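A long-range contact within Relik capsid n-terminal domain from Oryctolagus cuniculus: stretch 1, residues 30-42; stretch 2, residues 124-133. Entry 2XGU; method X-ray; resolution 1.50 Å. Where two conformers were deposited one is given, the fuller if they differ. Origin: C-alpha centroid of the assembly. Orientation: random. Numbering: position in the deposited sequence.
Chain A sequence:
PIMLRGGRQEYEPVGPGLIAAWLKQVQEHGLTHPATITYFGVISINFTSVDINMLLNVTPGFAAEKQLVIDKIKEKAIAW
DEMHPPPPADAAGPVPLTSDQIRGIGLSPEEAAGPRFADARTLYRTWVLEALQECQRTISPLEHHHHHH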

ATOM      1  N   GLY A  30       8.622  16.501  -2.796  1.00 24.71           N
ATOM      2  CA  GLY A  30       9.188  15.399  -2.035  1.00 26.06           C
ATOM      3  C   GLY A  30       8.690  14.031  -2.481  1.00 29.47           C
ATOM      4  O   GLY A  30       7.555  13.881  -2.927  1.00 24.40           O
ATOM      5  N   LEU A  31       9.538  13.021  -2.340  1.00 23.90           N
ATOM      6  CA  LEU A  31       9.245  11.685  -2.842  1.00 25.78           C
ATOM      7  C   LEU A  31       8.051  11.026  -2.141  1.00 22.05           C
ATOM      8  O   LEU A  31       7.239  10.356  -2.785  1.00 19.81           O
ATOM      9  CB  LEU A  31      10.484  10.799  -2.708  1.00 26.48           C
ATOM     10  CG  LEU A  31      10.315   9.345  -3.135  1.00 25.99           C
ATOM     11  CD1 LEU A  31       9.984   9.269  -4.625  1.00 26.45           C
ATOM     12  CD2 LEU A  31      11.583   8.555  -2.811  1.00 29.75           C
ATOM     13  N   THR A  32       7.938  11.224  -0.831  1.00 23.18           N
ATOM     14  CA  THR A  32       6.892  10.546  -0.057  1.00 21.86           C
ATOM     15  C   THR A  32       5.821  11.516   0.439  1.00 24.32           C
ATOM     16  O   THR A  32       5.043  11.198   1.341  1.00 25.17           O
ATOM     17  CB  THR A  32       7.482   9.771   1.145  1.00 24.93           C
ATOM     18  OG1 THR A  32       8.297  10.652   1.925  1.00 29.37           O
ATOM     19  CG2 THR A  32       8.332   8.597   0.657  1.00 22.20           C
ATOM     20  N   HIS A  33       5.798  12.710  -0.137  1.00 19.64           N
ATOM     21  CA  HIS A  33       4.702  13.637   0.097  1.00 20.60           C
ATOM     22  C   HIS A  33       3.445  12.993  -0.476  1.00 18.96           C
ATOM     23  O   HIS A  33       3.504  12.364  -1.534  1.00 17.45           O
ATOM     24  CB  HIS A  33       4.985  14.945  -0.629  1.00 22.44           C
ATOM     25  CG  HIS A  33       3.980  16.019  -0.355  1.00 30.77           C
ATOM     26  ND1 HIS A  33       2.793  16.118  -1.045  1.00 35.35           N
ATOM     27  CD2 HIS A  33       3.993  17.042   0.529  1.00 37.33           C
ATOM     28  CE1 HIS A  33       2.113  17.157  -0.592  1.00 37.09           C
ATOM     29  NE2 HIS A  33       2.816  17.735   0.362  1.00 43.81           N
ATOM     30  N   PRO A  34       2.297  13.143   0.205  1.00 17.78           N
ATOM     31  CA  PRO A  34       1.068  12.491  -0.279  1.00 14.95           C
ATOM     32  C   PRO A  34       0.738  12.793  -1.750  1.00 14.03           C
ATOM     33  O   PRO A  34       0.366  11.885  -2.488  1.00 15.31           O
ATOM     34  CB  PRO A  34      -0.014  13.063   0.639  1.00 19.38           C
ATOM     35  CG  PRO A  34       0.696  13.412   1.873  1.00 20.01           C
ATOM     36  CD  PRO A  34       2.074  13.862   1.471  1.00 18.03           C
ATOM     37  N   ALA A  35       0.870  14.050  -2.177  1.00 15.91           N
ATOM     38  CA  ALA A  35       0.567  14.373  -3.561  1.00 15.61           C
ATOM     39  C   ALA A  35       1.483  13.640  -4.546  1.00 15.30           C
ATOM     40  O   ALA A  35       1.074  13.312  -5.660  1.00 15.74           O
ATOM     41  CB  ALA A  35       0.666  15.874  -3.788  1.00 21.93           C
ATOM     42  N   THR A  36       2.736  13.437  -4.151  1.00 13.45           N
ATOM     43  CA  THR A  36       3.690  12.729  -5.012  1.00 15.14           C
ATOM     44  C   THR A  36       3.340  11.244  -5.152  1.00 13.82           C
ATOM     45  O   THR A  36       3.486  10.648  -6.237  1.00 11.90           O
ATOM     46  CB  THR A  36       5.120  12.902  -4.509  1.00 16.39           C
ATOM     47  OG1 THR A  36       5.413  14.301  -4.477  1.00 17.69           O
ATOM     48  CG2 THR A  36       6.120  12.202  -5.436  1.00 14.00           C
ATOM     49  N   ILE A  37       2.885  10.644  -4.057  1.00 14.22           N
ATOM     50  CA  ILE A  37       2.452   9.248  -4.076  1.00 11.60           C
ATOM     51  C   ILE A  37       1.217   9.061  -4.972  1.00 10.73           C
ATOM     52  O   ILE A  37       1.172   8.167  -5.803  1.00 11.80           O
ATOM     53  CB  ILE A  37       2.207   8.718  -2.660  1.00 11.06           C
ATOM     54  CG1 ILE A  37       3.477   8.865  -1.804  1.00 14.47           C
ATOM     55  CG2 ILE A  37       1.729   7.269  -2.728  1.00 12.09           C
ATOM     56  CD1 ILE A  37       3.268   8.569  -0.298  1.00 18.52           C
ATOM     57  N   THR A  38       0.236   9.946  -4.852  1.00 13.24           N
ATOM     58  CA  THR A  38      -0.888   9.913  -5.772  1.00 11.90           C
ATOM     59  C   THR A  38      -0.431  10.071  -7.235  1.00 11.93           C
ATOM     60  O   THR A  38      -0.878   9.358  -8.128  1.00 12.82           O
ATOM     61  CB  THR A  38      -1.859  11.027  -5.428  1.00 15.64           C
ATOM     62  OG1 THR A  38      -2.382  10.789  -4.115  1.00 16.01           O
ATOM     63  CG2 THR A  38      -2.999  11.090  -6.427  1.00 19.08           C
ATOM     64  N   TYR A  39       0.478  11.012  -7.461  1.00 12.57           N
ATOM     65  CA  TYR A  39       1.024  11.244  -8.801  1.00 11.79           C
ATOM     66  C   TYR A  39       1.674   9.978  -9.360  1.00 11.70           C
ATOM     67  O   TYR A  39       1.409   9.588 -10.507  1.00 11.52           O
ATOM     68  CB  TYR A  39       2.040  12.396  -8.738  1.00 11.43           C
ATOM     69  CG  TYR A  39       2.601  12.901 -10.063  1.00 11.44           C
ATOM     70  CD1 TYR A  39       2.198  14.133 -10.576  1.00 13.87           C
ATOM     71  CD2 TYR A  39       3.559  12.184 -10.766  1.00 12.69           C
ATOM     72  CE1 TYR A  39       2.712  14.626 -11.763  1.00 14.07           C
ATOM     73  CE2 TYR A  39       4.084  12.683 -11.973  1.00 13.34           C
ATOM     74  CZ  TYR A  39       3.651  13.896 -12.451  1.00 13.31           C
ATOM     75  OH  TYR A  39       4.165  14.403 -13.626  1.00 13.67           O
ATOM     76  N   PHE A  40       2.499   9.311  -8.550  1.00 10.74           N
ATOM     77  CA  PHE A  40       3.085   8.066  -9.013  1.00 11.94           C
ATOM     78  C   PHE A  40       2.001   7.029  -9.347  1.00 10.52           C
ATOM     79  O   PHE A  40       2.103   6.300 -10.348  1.00 11.19           O
ATOM     80  CB  PHE A  40       4.071   7.503  -7.979  1.00 11.68           C
ATOM     81  CG  PHE A  40       4.886   6.352  -8.502  1.00 15.21           C
ATOM     82  CD1 PHE A  40       6.015   6.577  -9.272  1.00 21.01           C
ATOM     83  CD2 PHE A  40       4.496   5.052  -8.248  1.00 18.85           C
ATOM     84  CE1 PHE A  40       6.757   5.508  -9.759  1.00 22.30           C
ATOM     85  CE2 PHE A  40       5.229   3.988  -8.741  1.00 21.56           C
ATOM     86  CZ  PHE A  40       6.348   4.220  -9.492  1.00 20.44           C
ATOM     87  N   GLY A  41       0.961   6.942  -8.513  1.00 12.18           N
ATOM     88  CA  GLY A  41      -0.132   6.021  -8.781  1.00 11.36           C
ATOM     89  C   GLY A  41      -0.782   6.265 -10.142  1.00 10.50           C
ATOM     90  O   GLY A  41      -1.043   5.333 -10.887  1.00 12.93           O
ATOM     91  N   VAL A  42      -1.026   7.529 -10.465  1.00 12.31           N
ATOM     92  CA  VAL A  42      -1.658   7.909 -11.722  1.00 11.19           C
ATOM     93  C   VAL A  42      -0.776   7.565 -12.932  1.00 13.35           C
ATOM     94  O   VAL A  42      -1.232   6.955 -13.910  1.00 17.37           O
ATOM     95  CB  VAL A  42      -2.034   9.421 -11.720  1.00 15.80           C
ATOM     96  CG1 VAL A  42      -2.520   9.866 -13.095  1.00 16.74           C
ATOM     97  CG2 VAL A  42      -3.099   9.725 -10.654  1.00 16.38           C
ATOM     98  N   TYR A 124       3.866  -5.795  -8.924  1.00 12.21           N
ATOM     99  CA  TYR A 124       5.015  -4.987  -8.517  1.00 12.10           C
ATOM    100  C   TYR A 124       4.607  -3.533  -8.270  1.00 14.37           C
ATOM    101  O   TYR A 124       5.065  -2.906  -7.306  1.00 13.69           O
ATOM    102  CB  TYR A 124       6.137  -5.042  -9.559  1.00 12.87           C
ATOM    103  CG  TYR A 124       7.406  -4.317  -9.154  1.00 11.03           C
ATOM    104  CD1 TYR A 124       7.943  -4.474  -7.884  1.00 11.81           C
ATOM    105  CD2 TYR A 124       8.064  -3.486 -10.050  1.00 12.02           C
ATOM    106  CE1 TYR A 124       9.112  -3.838  -7.504  1.00 12.32           C
ATOM    107  CE2 TYR A 124       9.242  -2.843  -9.687  1.00 15.70           C
ATOM    108  CZ  TYR A 124       9.753  -3.014  -8.411  1.00 14.04           C
ATOM    109  OH  TYR A 124      10.924  -2.387  -8.037  1.00 17.74           O
ATOM    110  N   ARG A 125       3.776  -2.993  -9.156  1.00 12.94           N
ATOM    111  CA  ARG A 125       3.249  -1.648  -8.965  1.00 11.32           C
ATOM    112  C   ARG A 125       2.528  -1.550  -7.622  1.00 13.04           C
ATOM    113  O   ARG A 125       2.703  -0.569  -6.896  1.00 13.28           O
ATOM    114  CB  ARG A 125       2.319  -1.258 -10.115  1.00 10.45           C
ATOM    115  CG  ARG A 125       1.590   0.065  -9.903  1.00 12.31           C
ATOM    116  CD  ARG A 125       0.708   0.397 -11.106  1.00 12.67           C
ATOM    117  NE  ARG A 125      -0.072   1.611 -10.861  1.00 11.71           N
ATOM    118  CZ  ARG A 125      -1.222   1.640 -10.196  1.00 14.42           C
ATOM    119  NH1 ARG A 125      -1.759   0.516  -9.727  1.00 13.91           N
ATOM    120  NH2 ARG A 125      -1.843   2.802  -9.993  1.00 14.17           N
ATOM    121  N   THR A 126       1.733  -2.567  -7.295  1.00 11.20           N
ATOM    122  CA  THR A 126       1.083  -2.639  -5.995  1.00 12.78           C
ATOM    123  C   THR A 126       2.083  -2.604  -4.840  1.00 17.56           C
ATOM    124  O   THR A 126       1.918  -1.830  -3.900  1.00 14.97           O
ATOM    125  CB  THR A 126       0.193  -3.890  -5.917  1.00 15.87           C
ATOM    126  OG1 THR A 126      -0.924  -3.709  -6.793  1.00 19.18           O
ATOM    127  CG2 THR A 126      -0.296  -4.127  -4.494  1.00 17.87           C
ATOM    128  N   TRP A 127       3.146  -3.406  -4.916  1.00 12.86           N
ATOM    129  CA  TRP A 127       4.186  -3.386  -3.882  1.00 12.61           C
ATOM    130  C   TRP A 127       4.820  -1.999  -3.722  1.00 12.76           C
ATOM    131  O   TRP A 127       5.010  -1.524  -2.601  1.00 14.14           O
ATOM    132  CB  TRP A 127       5.311  -4.381  -4.219  1.00 13.00           C
ATOM    133  CG  TRP A 127       4.936  -5.830  -4.069  1.00 12.63           C
ATOM    134  CD1 TRP A 127       3.745  -6.333  -3.659  1.00 13.27           C
ATOM    135  CD2 TRP A 127       5.778  -6.962  -4.345  1.00 12.74           C
ATOM    136  NE1 TRP A 127       3.785  -7.717  -3.651  1.00 16.58           N
ATOM    137  CE2 TRP A 127       5.023  -8.121  -4.076  1.00 16.53           C
ATOM    138  CE3 TRP A 127       7.093  -7.102  -4.796  1.00 17.62           C
ATOM    139  CZ2 TRP A 127       5.543  -9.403  -4.241  1.00 15.02           C
ATOM    140  CZ3 TRP A 127       7.613  -8.377  -4.959  1.00 18.94           C
ATOM    141  CH2 TRP A 127       6.840  -9.508  -4.672  1.00 15.58           C
ATOM    142  N   VAL A 128       5.149  -1.355  -4.837  1.00 11.68           N
ATOM    143  CA  VAL A 128       5.808  -0.051  -4.783  1.00 12.89           C
ATOM    144  C   VAL A 128       4.879   1.009  -4.186  1.00 11.70           C
ATOM    145  O   VAL A 128       5.283   1.795  -3.323  1.00 12.70           O
ATOM    146  CB  VAL A 128       6.301   0.363  -6.186  1.00 11.14           C
ATOM    147  CG1 VAL A 128       6.896   1.764  -6.167  1.00 11.67           C
ATOM    148  CG2 VAL A 128       7.344  -0.630  -6.681  1.00 13.78           C
ATOM    149  N   LEU A 129       3.625   1.021  -4.630  1.00 11.72           N
ATOM    150  CA  LEU A 129       2.672   1.970  -4.077  0.73 10.28           C
ATOM    151  C   LEU A 129       2.398   1.695  -2.593  1.00 12.75           C
ATOM    152  O   LEU A 129       2.302   2.634  -1.796  1.00 13.12           O
ATOM    153  CB  LEU A 129       1.388   2.021  -4.933  0.73 11.89           C
ATOM    154  CG  LEU A 129       1.590   2.841  -6.226  0.73 13.75           C
ATOM    155  CD1 LEU A 129       0.552   2.549  -7.302  0.73 12.16           C
ATOM    156  CD2 LEU A 129       1.615   4.349  -5.908  0.73 12.82           C
ATOM    157  N   GLU A 130       2.298   0.427  -2.204  1.00 13.83           N
ATOM    158  CA  GLU A 130       2.148   0.114  -0.786  1.00 14.48           C
ATOM    159  C   GLU A 130       3.344   0.635   0.010  1.00 13.70           C
ATOM    160  O   GLU A 130       3.178   1.205   1.079  1.00 15.18           O
ATOM    161  CB  GLU A 130       1.958  -1.387  -0.576  1.00 14.46           C
ATOM    162  CG  GLU A 130       0.612  -1.840  -1.126  1.00 15.05           C
ATOM    163  CD  GLU A 130       0.411  -3.328  -1.066  1.00 17.64           C
ATOM    164  OE1 GLU A 130       1.391  -4.046  -0.788  1.00 20.53           O
ATOM    165  OE2 GLU A 130      -0.737  -3.775  -1.286  1.00 18.02           O
ATOM    166  N   ALA A 131       4.551   0.449  -0.515  1.00 13.32           N
ATOM    167  CA  ALA A 131       5.751   0.899   0.175  1.00 12.33           C
ATOM    168  C   ALA A 131       5.772   2.415   0.335  1.00 14.25           C
ATOM    169  O   ALA A 131       6.063   2.930   1.414  1.00 15.03           O
ATOM    170  CB  ALA A 131       6.997   0.417  -0.556  1.00 15.02           C
ATOM    171  N   LEU A 132       5.459   3.124  -0.742  1.00 13.86           N
ATOM    172  CA  LEU A 132       5.356   4.586  -0.670  1.00 14.75           C
ATOM    173  C   LEU A 132       4.319   5.033   0.362  1.00 13.77           C
ATOM    174  O   LEU A 132       4.578   5.905   1.198  1.00 13.91           O
ATOM    175  CB  LEU A 132       5.030   5.174  -2.042  1.00 13.20           C
ATOM    176  CG  LEU A 132       6.148   5.092  -3.069  1.00 14.00           C
ATOM    177  CD1 LEU A 132       5.609   5.304  -4.472  1.00 15.17           C
ATOM    178  CD2 LEU A 132       7.181   6.158  -2.720  1.00 15.79           C
ATOM    179  N   GLN A 133       3.135   4.434   0.295  1.00 15.11           N
ATOM    180  CA  GLN A 133       2.048   4.785   1.196  1.00 16.91           C
ATOM    181  C   GLN A 133       2.447   4.596   2.657  1.00 18.98           C
ATOM    182  O   GLN A 133       2.094   5.410   3.519  1.00 18.16           O
ATOM    183  CB  GLN A 133       0.839   3.910   0.869  1.00 16.32           C
ATOM    184  CG  GLN A 133      -0.535   4.577   0.864  1.00 31.54           C
ATOM    185  CD  GLN A 133      -0.675   5.722  -0.132  1.00 24.05           C
ATOM    186  OE1 GLN A 133      -0.552   6.875   0.247  1.00 21.92           O
ATOM    187  NE2 GLN A 133      -0.963   5.408  -1.393  1.00 22.27           N
TER

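Helix 34-42 and helix 124-133 lie side by side and nearly antiparallel, their directions 173° apart and their axes 10.2 Å apart at closest approach. Walking along the second helix therefore leads backward through the first stretch.

Arg125 comes first. Its CA-to-CB bond points sideways, but chi1 to chi3 are all t, and this extended chain carries the guanidinium to the first helix, where NH2 donates a hydrogen bond to Gly41 O (2.8 Å, 168°). The carbonyl lies near the guanidinium plane, as the N-H direction requires.

Val128 points toward the partner and offers a compact methyl, CG1, 3.8 Å from Phe40 CE2. The next residue, Leu129, one turn on from Arg125, reaches in with CD2, which meets the edge of the Phe40 ring at CD2 (3.8 Å) and packs against the backbone of Gly41, 3.7 Å from Gly41 N.

Leu132 buries the most surface in the contact. Its branched end suits a pocket between several apolar groups: Leu132 CD1 lies 3.9 Å from Phe40 CD2 and Leu132 CD2 is 4.3 Å from Thr32 CG2, while nearer the backbone Leu132 CB packs 4.0 Å from Ile37 CG2. Ile37, itself pointing toward the second helix, also brings CD1 within 3.3 Å of Leu132 O, a tight van der Waals contact.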